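Local coordinates for cupin type-2 domain-containing protein (Streptococcus pyogenes, PDB 1YHF) that is of unknown function but, as a small cupin of the type-2 family, folds into the beta-barrel that in relatives often houses a metal or small-molecule site, at residues I42-L47 and Q105-V110; H56-D61 and V110-A115; A71-D76 and I88-G93. All coordinates share one frame; numbering follows the deposited sequence.

Contact 1. Residues I42-L47 and Q105-V110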
loop_
_atom_site.group_PDB
_atom_site.type_symbol
_atom_site.label_atom_id
_atom_site.label_comp_id
_atom_site.label_asym_id
_atom_site.label_seq_id
_atom_site.Cartn_x
_atom_site.Cartn_y
_atom_site.Cartn_z
ATOM N N ILE A 42 -5.241 -5.857 2.845
ATOM C CA ILE A 42 -4.589 -4.769 3.575
ATOM C C ILE A 42 -3.108 -5.097 3.717
ATOM O O ILE A 42 -2.746 -6.153 4.242
ATOM C CB ILE A 42 -5.208 -4.503 4.986
ATOM C CG1 ILE A 42 -6.699 -4.130 4.872
ATOM C CG2 ILE A 42 -4.428 -3.399 5.691
ATOM C CD1 ILE A 42 -7.415 -3.916 6.220
ATOM N N THR A 43 -2.262 -4.181 3.264
ATOM C CA THR A 43 -0.835 -4.431 3.200
ATOM C C THR A 43 -0.067 -3.161 3.563
ATOM O O THR A 43 -0.426 -2.076 3.118
ATOM C CB THR A 43 -0.387 -4.906 1.788
ATOM O OG1 THR A 43 -1.261 -5.927 1.295
ATOM C CG2 THR A 43 1.029 -5.469 1.865
ATOM N N VAL A 44 0.981 -3.303 4.375
ATOM C CA VAL A 44 1.944 -2.212 4.561
ATOM C C VAL A 44 3.150 -2.499 3.652
ATOM O O VAL A 44 3.647 -3.606 3.626
ATOM C CB VAL A 44 2.400 -2.104 6.022
ATOM C CG1 VAL A 44 3.241 -0.795 6.213
ATOM C CG2 VAL A 44 1.183 -2.067 6.931
ATOM N N PHE A 45 3.582 -1.502 2.895
ATOM C CA PHE A 45 4.675 -1.655 1.935
ATOM C C PHE A 45 5.812 -0.703 2.263
ATOM O O PHE A 45 5.592 0.361 2.831
ATOM C CB PHE A 45 4.204 -1.255 0.537
ATOM C CG PHE A 45 3.458 -2.322 -0.203
ATOM C CD1 PHE A 45 4.152 -3.326 -0.887
ATOM C CD2 PHE A 45 2.069 -2.301 -0.268
ATOM C CE1 PHE A 45 3.467 -4.307 -1.620
ATOM C CE2 PHE A 45 1.371 -3.285 -0.978
ATOM C CZ PHE A 45 2.078 -4.290 -1.669
ATOM N N SER A 46 7.026 -1.068 1.873
ATOM C CA SER A 46 8.073 -0.077 1.698
ATOM C C SER A 46 8.706 -0.322 0.331
ATOM O O SER A 46 8.931 -1.454 -0.037
ATOM C CB SER A 46 9.127 -0.202 2.799
ATOM O OG SER A 46 9.964 -1.319 2.576
ATOM N N LEU A 47 9.008 0.744 -0.400
ATOM C CA LEU A 47 9.786 0.630 -1.632
ATOM C C LEU A 47 10.971 1.553 -1.508
ATOM O O LEU A 47 10.796 2.709 -1.129
ATOM C CB LEU A 47 8.958 1.058 -2.834
ATOM C CG LEU A 47 7.854 0.155 -3.403
ATOM C CD1 LEU A 47 6.646 -0.035 -2.462
ATOM C CD2 LEU A 47 7.381 0.707 -4.744
ATOM N N GLN A 105 6.955 4.564 2.195
ATOM C CA GLN A 105 6.183 3.531 2.903
ATOM C C GLN A 105 4.729 3.929 2.773
ATOM O O GLN A 105 4.412 5.141 2.795
ATOM C CB GLN A 105 6.579 3.477 4.379
ATOM C CG GLN A 105 7.988 2.936 4.605
ATOM C CD GLN A 105 8.587 3.443 5.872
ATOM O OE1 GLN A 105 8.565 4.646 6.137
ATOM N NE2 GLN A 105 9.104 2.545 6.679
HETATM N N MSE A 106 3.855 2.929 2.613
HETATM C CA MSE A 106 2.424 3.154 2.443
HETATM C C MSE A 106 1.544 2.107 3.103
HETATM O O MSE A 106 1.952 0.953 3.295
HETATM C CB MSE A 106 2.056 3.199 0.953
HETATM C CG MSE A 106 2.359 1.941 0.191
HETATM SE SE MSE A 106 1.351 1.956 -1.518
HETATM C CE MSE A 106 2.276 0.551 -2.373
ATOM N N LEU A 107 0.337 2.528 3.463
ATOM C CA LEU A 107 -0.696 1.590 3.835
ATOM C C LEU A 107 -1.603 1.493 2.607
ATOM O O LEU A 107 -2.033 2.506 2.065
ATOM C CB LEU A 107 -1.483 2.074 5.064
ATOM C CG LEU A 107 -2.711 1.224 5.417
ATOM C CD1 LEU A 107 -2.349 -0.211 5.886
ATOM C CD2 LEU A 107 -3.520 1.941 6.484
ATOM N N LEU A 108 -1.860 0.268 2.173
ATOM C CA LEU A 108 -2.692 -0.011 1.022
ATOM C C LEU A 108 -3.908 -0.830 1.453
ATOM O O LEU A 108 -3.776 -1.939 1.960
ATOM C CB LEU A 108 -1.860 -0.741 -0.055
ATOM C CG LEU A 108 -2.653 -1.227 -1.277
ATOM C CD1 LEU A 108 -3.098 -0.031 -2.122
ATOM C CD2 LEU A 108 -1.844 -2.239 -2.126
ATOM N N VAL A 109 -5.101 -0.265 1.269
ATOM C CA VAL A 109 -6.323 -0.928 1.646
ATOM C C VAL A 109 -7.134 -1.125 0.349
ATOM O O VAL A 109 -7.541 -0.163 -0.301
ATOM C CB VAL A 109 -7.117 -0.124 2.710
ATOM C CG1 VAL A 109 -8.426 -0.817 3.024
ATOM C CG2 VAL A 109 -6.277 0.048 3.999
ATOM N N VAL A 110 -7.317 -2.380 -0.039
ATOM C CA VAL A 110 -8.034 -2.678 -1.277
ATOM C C VAL A 110 -9.376 -3.329 -0.989
ATOM O O VAL A 110 -9.448 -4.511 -0.564
ATOM C CB VAL A 110 -7.197 -3.569 -2.258
ATOM C CG1 VAL A 110 -7.961 -3.777 -3.602
ATOM C CG2 VAL A 110 -5.802 -2.984 -2.490
HETATM O O HOH W 1 -3.488 -4.618 0.204
#
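Strands 42-47 and 105-110 run antiparallel, their axes 4.7 Å apart at closest and at 156°; Thr43 with Leu108 and Phe45 with Met106 form hydrogen-bonded pairs that alternate with the non-hydrogen-bonded pairs Ile42-Val109, Val44-Leu107 and Ser46-Gln105. The N-H of Leu108 points almost along the C=O axis of Thr43 (N to O 2.9 Å). The N-H of Phe45 reaches Met106 O in the carbonyl plane, whereas the N-H of Met106 comes to Phe45 O from above the plane. On the face carrying Phe45, Met106 and Leu108, the selenomethionine Met106 starts from the crowded position between its backbone N and carbonyl carbon (chi1 61°) and then extends, so that it lies alongside Phe45 with CE 3.6 Å from ring atom CD2. This is an oblique Met-aromatic contact, SE 5.5 Å from the ring centroid. Leu108 CD2 meets Phe45 CE2 at 3.6 Å, and Thr43 CG2 covers one ring face near its rim. These side chains point into the cupin barrel, where Met106 also packs on Leu98 of the facing sheet and on Val64 and Ile66 of its own. Leu108 O, bonded by Thr43 N in its carbonyl plane, also accepts from a water bonded to Thr43 OG1. On the reverse face Leu107 CD1 touches Ile42 CG2, 3.8 Å away, and more loosely Val44 CG2, whose side chain crosses obliquely. Ser46 CB meets Gln105 CG at 3.8 Å, and their buried polar tips are satisfied: Ser46 OG bonds Met23 O, and the Gln105 amide bonds Ser68 OG and Val22 O.

Contact 2. Residues H56-D61 and V110-A115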
loop_
_atom_site.group_PDB
_atom_site.type_symbol
_atom_site.label_atom_id
_atom_site.label_comp_id
_atom_site.label_asym_id
_atom_site.label_seq_id
_atom_site.Cartn_x
_atom_site.Cartn_y
_atom_site.Cartn_z
ATOM N N HIS A 56 -1.292 -2.109 -13.398
ATOM C CA HIS A 56 -2.328 -3.144 -13.352
ATOM C C HIS A 56 -3.659 -2.570 -12.862
ATOM O O HIS A 56 -3.730 -1.426 -12.422
ATOM C CB HIS A 56 -1.897 -4.344 -12.504
ATOM C CG HIS A 56 -1.841 -4.056 -11.041
ATOM N ND1 HIS A 56 -0.881 -3.239 -10.484
ATOM C CD2 HIS A 56 -2.645 -4.444 -10.023
ATOM C CE1 HIS A 56 -1.083 -3.148 -9.179
ATOM N NE2 HIS A 56 -2.149 -3.869 -8.873
ATOM N N SER A 57 -4.709 -3.378 -12.977
ATOM C CA SER A 57 -6.039 -3.021 -12.503
ATOM C C SER A 57 -6.480 -3.982 -11.406
ATOM O O SER A 57 -6.198 -5.180 -11.487
ATOM C CB SER A 57 -7.044 -3.098 -13.658
ATOM O OG SER A 57 -6.673 -2.213 -14.699
ATOM N N SER A 58 -7.182 -3.454 -10.401
ATOM C CA SER A 58 -7.851 -4.262 -9.381
ATOM C C SER A 58 -9.371 -4.222 -9.569
ATOM O O SER A 58 -9.908 -3.245 -10.102
ATOM C CB SER A 58 -7.484 -3.761 -7.976
ATOM O OG SER A 58 -8.271 -4.385 -6.981
ATOM N N PRO A 59 -10.076 -5.291 -9.162
ATOM C CA PRO A 59 -11.541 -5.205 -9.112
ATOM C C PRO A 59 -12.090 -4.406 -7.909
ATOM O O PRO A 59 -13.290 -4.150 -7.835
ATOM C CB PRO A 59 -11.973 -6.672 -9.000
ATOM C CG PRO A 59 -10.840 -7.346 -8.329
ATOM C CD PRO A 59 -9.590 -6.638 -8.803
ATOM N N GLY A 60 -11.221 -4.034 -6.971
ATOM C CA GLY A 60 -11.636 -3.218 -5.825
ATOM C C GLY A 60 -11.107 -1.790 -5.882
ATOM O O GLY A 60 -10.240 -1.480 -6.709
ATOM N N ASP A 61 -11.654 -0.916 -5.028
ATOM C CA ASP A 61 -11.103 0.427 -4.862
ATOM C C ASP A 61 -9.882 0.273 -3.929
ATOM O O ASP A 61 -9.943 -0.424 -2.912
ATOM C CB ASP A 61 -12.128 1.399 -4.244
ATOM C CG ASP A 61 -13.226 1.846 -5.225
ATOM O OD1 ASP A 61 -13.002 1.857 -6.456
ATOM O OD2 ASP A 61 -14.323 2.224 -4.750
ATOM N N VAL A 110 -7.317 -2.380 -0.039
ATOM C CA VAL A 110 -8.034 -2.678 -1.277
ATOM C C VAL A 110 -9.376 -3.329 -0.989
ATOM O O VAL A 110 -9.448 -4.511 -0.564
ATOM C CB VAL A 110 -7.197 -3.569 -2.258
ATOM C CG1 VAL A 110 -7.961 -3.777 -3.602
ATOM C CG2 VAL A 110 -5.802 -2.984 -2.490
ATOM N N VAL A 111 -10.442 -2.575 -1.284
ATOM C CA VAL A 111 -11.774 -2.995 -0.943
ATOM C C VAL A 111 -12.473 -3.528 -2.197
ATOM O O VAL A 111 -12.767 -2.778 -3.130
ATOM C CB VAL A 111 -12.570 -1.880 -0.215
ATOM C CG1 VAL A 111 -13.944 -2.416 0.208
ATOM C CG2 VAL A 111 -11.769 -1.373 1.044
ATOM N N LYS A 112 -12.692 -4.836 -2.204
ATOM C CA LYS A 112 -13.220 -5.539 -3.389
ATOM C C LYS A 112 -14.686 -5.909 -3.210
ATOM O O LYS A 112 -15.189 -5.877 -2.087
ATOM C CB LYS A 112 -12.372 -6.791 -3.672
ATOM C CG LYS A 112 -11.004 -6.446 -4.238
ATOM C CD LYS A 112 -10.059 -7.655 -4.295
ATOM C CE LYS A 112 -9.243 -7.752 -3.016
ATOM N NZ LYS A 112 -8.441 -9.012 -2.932
ATOM N N PRO A 113 -15.383 -6.249 -4.321
ATOM C CA PRO A 113 -16.780 -6.677 -4.238
ATOM C C PRO A 113 -16.969 -7.779 -3.204
ATOM O O PRO A 113 -16.149 -8.705 -3.112
ATOM C CB PRO A 113 -17.073 -7.235 -5.641
ATOM C CG PRO A 113 -16.158 -6.499 -6.531
ATOM C CD PRO A 113 -14.899 -6.238 -5.715
ATOM N N GLU A 114 -18.030 -7.645 -2.420
ATOM C CA GLU A 114 -18.445 -8.665 -1.469
ATOM C C GLU A 114 -18.743 -10.035 -2.129
ATOM O O GLU A 114 -19.326 -10.100 -3.214
ATOM C CB GLU A 114 -19.676 -8.166 -0.707
ATOM C CG GLU A 114 -19.365 -7.541 0.630
ATOM C CD GLU A 114 -20.627 -7.201 1.421
ATOM O OE1 GLU A 114 -20.804 -7.731 2.544
ATOM O OE2 GLU A 114 -21.452 -6.406 0.922
ATOM N N ALA A 115 -18.337 -11.128 -1.484
ATOM C CA ALA A 115 -17.602 -11.069 -0.222
ATOM C C ALA A 115 -16.669 -12.263 -0.024
ATOM O O ALA A 115 -15.742 -12.478 -0.805
ATOM C CB ALA A 115 -18.558 -10.931 0.939
ATOM O OXT ALA A 115 -16.789 -13.038 0.923
#
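Lys112 lies along the loop 56-61 at Pro59 and Gly60, just beyond the end of strand 104-111. Its CB stands 4.2 Å from Gly60 CA, and chi1 (-73°) sets CG anti to the carbonyl carbon. From there CG lies 3.7 Å from Gly60 N and about as far from Gly60 CA, resting directly on the bare glycine backbone. CD runs alongside the Pro59 ring, meeting Pro59 CG at 4.1 Å. The chain then bends at chi3 (-91°, away from a staggered position), which carries CE and NZ off the loop; NZ makes a weak hydrogen bond to Arg37 O. Because Gly60 brings no side chain, its CA can approach to 3.0 Å from Val111 O. The two chains are joined here by one antiparallel hydrogen-bonded pair, Asp61 with Val111. Val111 N to Asp61 O is short, 2.7 Å, and nearly along the C=O axis, but the return bond from Asp61 N is bent (132° at the hydrogen) and reaches Val111 O from above the carbonyl plane. The loop fits the start of the first cupin motif, G(X)5HXH, with Ser58 at what would be the place of the second histidine; the first, His56, sets its ring edge-to-face with that of His96. Ser58 OG, anti to its own backbone N, accepts from Gly60 N at 3.0 Å, an ST turn just before the chain enters strand 61-68. The same hydroxyl oxygen comes 3.4 Å from Val110 CG1. On the exposed side Pro113 CD sits against Pro59 O at 3.4 Å, with the two proline rings loosely in touch, while the Asp61 carboxylate turns off to bond Ala92 N through OD1.

Contact 3. Residues A71-D76 and I88-G93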
loop_
_atom_site.group_PDB
_atom_site.type_symbol
_atom_site.label_atom_id
_atom_site.label_comp_id
_atom_site.label_asym_id
_atom_site.label_seq_id
_atom_site.Cartn_x
_atom_site.Cartn_y
_atom_site.Cartn_z
ATOM N N ALA A 71 5.665 9.349 -3.535
ATOM C CA ALA A 71 5.331 8.314 -4.489
ATOM C C ALA A 71 4.679 8.965 -5.678
ATOM O O ALA A 71 3.900 9.895 -5.517
ATOM C CB ALA A 71 4.373 7.272 -3.862
ATOM N N GLU A 72 4.996 8.469 -6.867
ATOM C CA GLU A 72 4.318 8.883 -8.074
ATOM C C GLU A 72 3.309 7.836 -8.472
ATOM O O GLU A 72 3.652 6.676 -8.763
ATOM C CB GLU A 72 5.295 9.112 -9.201
ATOM C CG GLU A 72 4.686 9.775 -10.413
ATOM C CD GLU A 72 5.763 10.184 -11.399
ATOM O OE1 GLU A 72 6.451 9.283 -11.928
ATOM O OE2 GLU A 72 5.941 11.398 -11.626
ATOM N N ILE A 73 2.055 8.263 -8.467
ATOM C CA ILE A 73 0.951 7.389 -8.737
ATOM C C ILE A 73 0.362 7.743 -10.093
ATOM O O ILE A 73 0.111 8.894 -10.394
ATOM C CB ILE A 73 -0.066 7.417 -7.558
ATOM C CG1 ILE A 73 0.678 6.962 -6.281
ATOM C CG2 ILE A 73 -1.333 6.615 -7.888
ATOM C CD1 ILE A 73 -0.164 6.636 -5.116
ATOM N N THR A 74 0.190 6.724 -10.916
ATOM C CA THR A 74 -0.457 6.867 -12.211
ATOM C C THR A 74 -1.799 6.193 -12.122
ATOM O O THR A 74 -1.898 5.064 -11.632
ATOM C CB THR A 74 0.360 6.165 -13.318
ATOM O OG1 THR A 74 1.698 6.661 -13.280
ATOM C CG2 THR A 74 -0.242 6.421 -14.685
ATOM N N ILE A 75 -2.828 6.900 -12.565
ATOM C CA ILE A 75 -4.169 6.343 -12.645
ATOM C C ILE A 75 -4.636 6.609 -14.067
ATOM O O ILE A 75 -4.809 7.759 -14.451
ATOM C CB ILE A 75 -5.143 6.969 -11.606
ATOM C CG1 ILE A 75 -4.644 6.741 -10.175
ATOM C CG2 ILE A 75 -6.557 6.415 -11.797
ATOM C CD1 ILE A 75 -5.542 7.372 -9.102
ATOM N N ASP A 76 -4.795 5.535 -14.841
ATOM C CA ASP A 76 -5.030 5.613 -16.297
ATOM C C ASP A 76 -3.912 6.422 -16.956
ATOM O O ASP A 76 -2.782 5.957 -17.045
ATOM C CB ASP A 76 -6.409 6.198 -16.613
ATOM C CG ASP A 76 -6.848 5.944 -18.054
ATOM O OD1 ASP A 76 -6.234 5.106 -18.768
ATOM O OD2 ASP A 76 -7.828 6.597 -18.470
ATOM N N ILE A 88 -4.716 8.803 -1.585
ATOM C CA ILE A 88 -5.440 8.766 -2.853
ATOM C C ILE A 88 -6.174 7.445 -2.997
ATOM O O ILE A 88 -5.645 6.421 -2.623
ATOM C CB ILE A 88 -4.493 9.030 -4.076
ATOM C CG1 ILE A 88 -5.291 9.216 -5.382
ATOM C CG2 ILE A 88 -3.369 7.957 -4.198
ATOM C CD1 ILE A 88 -4.494 9.962 -6.434
ATOM N N VAL A 89 -7.390 7.482 -3.545
ATOM C CA VAL A 89 -8.141 6.280 -3.838
ATOM C C VAL A 89 -8.058 6.039 -5.327
ATOM O O VAL A 89 -8.524 6.865 -6.130
ATOM C CB VAL A 89 -9.635 6.387 -3.400
ATOM C CG1 VAL A 89 -10.380 5.100 -3.695
ATOM C CG2 VAL A 89 -9.733 6.749 -1.898
HETATM N N MSE A 90 -7.434 4.921 -5.690
HETATM C CA MSE A 90 -7.287 4.536 -7.088
HETATM C C MSE A 90 -8.491 3.671 -7.428
HETATM O O MSE A 90 -8.648 2.580 -6.859
HETATM C CB MSE A 90 -5.972 3.782 -7.301
HETATM C CG MSE A 90 -4.778 4.432 -6.609
HETATM SE SE MSE A 90 -3.095 3.491 -6.911
HETATM C CE MSE A 90 -3.476 1.808 -5.910
ATOM N N PRO A 91 -9.360 4.159 -8.333
ATOM C CA PRO A 91 -10.657 3.507 -8.613
ATOM C C PRO A 91 -10.583 2.101 -9.229
ATOM O O PRO A 91 -9.689 1.807 -10.035
ATOM C CB PRO A 91 -11.346 4.488 -9.566
ATOM C CG PRO A 91 -10.209 5.237 -10.222
ATOM C CD PRO A 91 -9.177 5.388 -9.133
ATOM N N ALA A 92 -11.528 1.249 -8.826
ATOM C CA ALA A 92 -11.639 -0.125 -9.323
ATOM C C ALA A 92 -11.672 -0.163 -10.842
ATOM O O ALA A 92 -12.294 0.693 -11.479
ATOM C CB ALA A 92 -12.903 -0.805 -8.756
ATOM N N GLY A 93 -10.975 -1.137 -11.416
ATOM C CA GLY A 93 -11.055 -1.389 -12.864
ATOM C C GLY A 93 -10.271 -0.453 -13.764
ATOM O O GLY A 93 -10.282 -0.622 -14.987
#
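Aromatic rings and amide planes take no part across this contact; the one ring is the pyrrolidine of Pro91, whose CD and CG meet Ile75 CG2; the Ile75 side chain crosses it obliquely, with CG2 3.9 Å from Pro91 CD. The other Ile75 branch carries CD1 3.9 Å from Ile88 CD1, tip to tip, and equally near Met90 CG. Ile73 sends CD1 end-on to Ile88 CG2 at 3.6 Å; that methyl holds the crowded position between the backbone N and carbonyl carbon of Ile88. The selenomethionine Met90 bends at chi3 (-67°) and crosses Ile73 at about a right angle, SE 3.7 Å from Ile73 CG2. Strands 71-75 and 88-90 belong to the two different sheets of the cupin barrel, their axes 8.9 Å apart and turned by 37°, so the strands meet through side chains and not through backbone pairing. Val64 backs both Ile73 and Met90, and Tyr80 touches Ile75 and Ile88. Pro91 and Gly93 fit the second cupin motif, G(X)5PXG(X)2H(X)3N, whose histidine position is His96. With nearly all the touching atoms apolar, cohesion between these segments rests on dispersion and water exclusion, without directional bonds to set a register.

How the contacts relate
The centre of contact 1 lies about 2 Å from that of the chain, those of contacts 2 and 3 about 13 and 11 Å; contacts 1 and 3 are partly buried and contact 2 is a surface contact. Contacts 1 and 2 share strand 104-111 and Val110: a regular ladder gives way to a single bridge with proline and lysine packing at the strand's end. Contact 3 differs in kind, joining the two sheets almost entirely through hydrophobic side chains. It touches contact 1 inside the barrel, Leu108 CD1 reaching Met90 CE, and meets contact 2 through probable hydrogen bonds from Gly93 N to Ser58 O and from Ala92 N to Asp61 OD1, which connect the two cupin motif segments.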